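Local coordinates for protein GTP binding regulator (Thermotoga maritima, PDB 1VR8) that is of unknown function but has a fold like that of the Ran-binding protein Mog1p and may regulate a GTP-binding protein, at residues V61-Y66 and E127-H132. Residues are numbered along the deposited sequence; the frame is centred on the assembly and turned at random. Where two conformers were deposited one is given.
Sequences VFLYVY and EEFVKH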
loop_
_atom_site.group_PDB
_atom_site.type_symbol
_atom_site.label_atom_id
_atom_site.label_comp_id
_atom_site.label_asym_id
_atom_site.label_seq_id
_atom_site.Cartn_x
_atom_site.Cartn_y
_atom_site.Cartn_z
ATOM N N VAL A 61 6.062 5.928 -8.872
ATOM C CA VAL A 61 5.008 5.179 -8.222
ATOM C C VAL A 61 4.860 5.677 -6.776
ATOM O O VAL A 61 5.849 5.928 -6.082
ATOM C CB VAL A 61 5.339 3.674 -8.247
ATOM C CG1 VAL A 61 4.312 2.900 -7.478
ATOM C CG2 VAL A 61 5.391 3.179 -9.708
ATOM N N PHE A 62 3.620 5.863 -6.341
ATOM C CA PHE A 62 3.327 6.387 -5.024
ATOM C C PHE A 62 2.876 5.260 -4.111
ATOM O O PHE A 62 2.037 4.446 -4.472
ATOM C CB PHE A 62 2.213 7.435 -5.099
ATOM C CG PHE A 62 2.569 8.679 -5.875
ATOM C CD1 PHE A 62 2.699 8.632 -7.259
ATOM C CD2 PHE A 62 2.740 9.893 -5.232
ATOM C CE1 PHE A 62 3.018 9.759 -7.972
ATOM C CE2 PHE A 62 3.070 11.042 -5.956
ATOM C CZ PHE A 62 3.205 10.981 -7.299
ATOM N N LEU A 63 3.448 5.212 -2.922
ATOM C CA LEU A 63 3.063 4.258 -1.909
ATOM C C LEU A 63 2.582 5.008 -0.678
ATOM O O LEU A 63 3.329 5.785 -0.083
ATOM C CB LEU A 63 4.228 3.379 -1.539
ATOM C CG LEU A 63 4.006 2.466 -0.335
ATOM C CD1 LEU A 63 3.114 1.337 -0.757
ATOM C CD2 LEU A 63 5.309 1.939 0.204
ATOM N N TYR A 64 1.338 4.764 -0.319
ATOM C CA TYR A 64 0.701 5.296 0.894
ATOM C C TYR A 64 0.668 4.188 1.926
ATOM O O TYR A 64 0.291 3.046 1.622
ATOM C CB TYR A 64 -0.716 5.778 0.615
ATOM C CG TYR A 64 -0.817 6.876 -0.423
ATOM C CD1 TYR A 64 -0.743 6.592 -1.783
ATOM C CD2 TYR A 64 -1.007 8.184 -0.051
ATOM C CE1 TYR A 64 -0.824 7.592 -2.719
ATOM C CE2 TYR A 64 -1.097 9.209 -0.995
ATOM C CZ TYR A 64 -1.017 8.897 -2.332
ATOM O OH TYR A 64 -1.082 9.898 -3.290
ATOM N N VAL A 65 1.083 4.525 3.134
ATOM C CA VAL A 65 1.149 3.544 4.204
ATOM C C VAL A 65 0.475 4.064 5.467
ATOM O O VAL A 65 0.712 5.202 5.894
ATOM C CB VAL A 65 2.589 3.254 4.658
ATOM C CG1 VAL A 65 2.604 2.007 5.572
ATOM C CG2 VAL A 65 3.519 3.151 3.480
ATOM N N TYR A 66 -0.298 3.193 6.098
ATOM C CA TYR A 66 -0.916 3.443 7.388
ATOM C C TYR A 66 -0.660 2.228 8.273
ATOM O O TYR A 66 -0.795 1.087 7.813
ATOM C CB TYR A 66 -2.446 3.676 7.237
ATOM C CG TYR A 66 -3.215 3.524 8.540
ATOM C CD1 TYR A 66 -3.633 2.263 8.993
ATOM C CD2 TYR A 66 -3.512 4.639 9.331
ATOM C CE1 TYR A 66 -4.289 2.128 10.191
ATOM C CE2 TYR A 66 -4.188 4.509 10.548
ATOM C CZ TYR A 66 -4.578 3.235 10.962
ATOM O OH TYR A 66 -5.254 3.054 12.154
ATOM N N GLU A 127 1.523 -2.579 -11.011
ATOM C CA GLU A 127 1.464 -4.039 -10.712
ATOM C C GLU A 127 2.869 -4.611 -10.367
ATOM O O GLU A 127 3.031 -5.414 -9.444
ATOM C CB GLU A 127 0.800 -4.791 -11.860
ATOM C CG GLU A 127 -0.716 -4.498 -11.950
ATOM N N GLU A 128 3.869 -4.148 -11.097
ATOM C CA GLU A 128 5.261 -4.561 -10.881
ATOM C C GLU A 128 5.756 -4.129 -9.509
ATOM O O GLU A 128 6.405 -4.886 -8.798
ATOM C CB GLU A 128 6.132 -3.995 -11.992
ATOM C CG GLU A 128 5.865 -4.604 -13.396
ATOM C CD GLU A 128 4.684 -3.983 -14.178
ATOM O OE1 GLU A 128 3.986 -3.036 -13.701
ATOM O OE2 GLU A 128 4.439 -4.482 -15.308
ATOM N N PHE A 129 5.446 -2.894 -9.133
ATOM C CA PHE A 129 5.817 -2.397 -7.806
ATOM C C PHE A 129 5.090 -3.162 -6.705
ATOM O O PHE A 129 5.686 -3.537 -5.697
ATOM C CB PHE A 129 5.550 -0.906 -7.677
ATOM C CG PHE A 129 6.120 -0.332 -6.429
ATOM C CD1 PHE A 129 7.475 -0.083 -6.340
ATOM C CD2 PHE A 129 5.328 -0.110 -5.343
ATOM C CE1 PHE A 129 8.036 0.394 -5.136
ATOM C CE2 PHE A 129 5.871 0.399 -4.153
ATOM C CZ PHE A 129 7.222 0.648 -4.075
ATOM N N VAL A 130 3.794 -3.416 -6.897
ATOM C CA VAL A 130 3.026 -4.170 -5.877
ATOM C C VAL A 130 3.662 -5.539 -5.675
ATOM O O VAL A 130 3.860 -5.954 -4.536
ATOM C CB VAL A 130 1.553 -4.328 -6.276
ATOM C CG1 VAL A 130 0.844 -5.293 -5.358
ATOM C CG2 VAL A 130 0.851 -2.960 -6.185
ATOM N N LYS A 131 4.029 -6.212 -6.759
ATOM C CA LYS A 131 4.657 -7.527 -6.676
ATOM C C LYS A 131 5.983 -7.463 -5.910
ATOM O O LYS A 131 6.306 -8.341 -5.118
ATOM C CB LYS A 131 4.879 -8.126 -8.063
ATOM C CG LYS A 131 5.190 -9.597 -8.060
ATOM C CD LYS A 131 4.170 -10.416 -7.223
ATOM C CE LYS A 131 4.173 -11.912 -7.604
ATOM N NZ LYS A 131 3.245 -12.773 -6.784
ATOM N N HIS A 132 6.747 -6.408 -6.165
ATOM C CA HIS A 132 7.967 -6.135 -5.380
ATOM C C HIS A 132 7.653 -6.018 -3.878
ATOM O O HIS A 132 8.304 -6.651 -3.044
ATOM C CB HIS A 132 8.672 -4.882 -5.891
ATOM C CG HIS A 132 9.811 -4.431 -5.016
ATOM N ND1 HIS A 132 10.955 -5.174 -4.832
ATOM C CD2 HIS A 132 9.975 -3.305 -4.288
ATOM C CE1 HIS A 132 11.773 -4.530 -4.013
ATOM N NE2 HIS A 132 11.205 -3.387 -3.673
#
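The ring of Phe129 meets Val61 and Leu63 obliquely. Val61 touches it with CG1, which lies 3.8 Å from Phe129 CD2 and equally near CG, and 4.0 Å from Phe129 CB, so this methyl lies beside the CB-CG end of the ring, nearest CD2 and CG. Leu63 comes in farther along the same side of the ring, its CB 4.3 Å from Phe129 CE2. Two more rings surround the phenyl: Tyr31 packs edge-to-face with it, and Phe54, from the neighbouring strand 45-56, meets it with the planes at about 40°. Phe129 CG stands anti to the backbone N (chi1 -171°), which carries the phenyl from helix 126-138 across to the strand, where it reaches two residues of the same sheet face. Here the helix after the last strand packs on the curved antiparallel sheet of a Mog1p-like alpha/beta fold, and strand 59-67 runs between 45-56 and 116-122, hydrogen-bonded to both. The closest pair of CA atoms, those of Val61 and Phe129, is 7.6 Å apart; the aromatic side chain bridges that gap. The contact is buried and wholly apolar, with Val120 of strand 116-122 touching both Val61 and Leu63. Phe62 and Tyr64 have their side chains on the other face of the sheet, where Tyr64 OH is hydrogen-bonded to Glu121 OE2. One turn of helix is closed beside Phe129 by Lys131 N to Glu127 O, 3.0 Å, and the next residue, His132, stacks its ring with Tyr31 while its NE2 is hydrogen-bonded to Leu26 O.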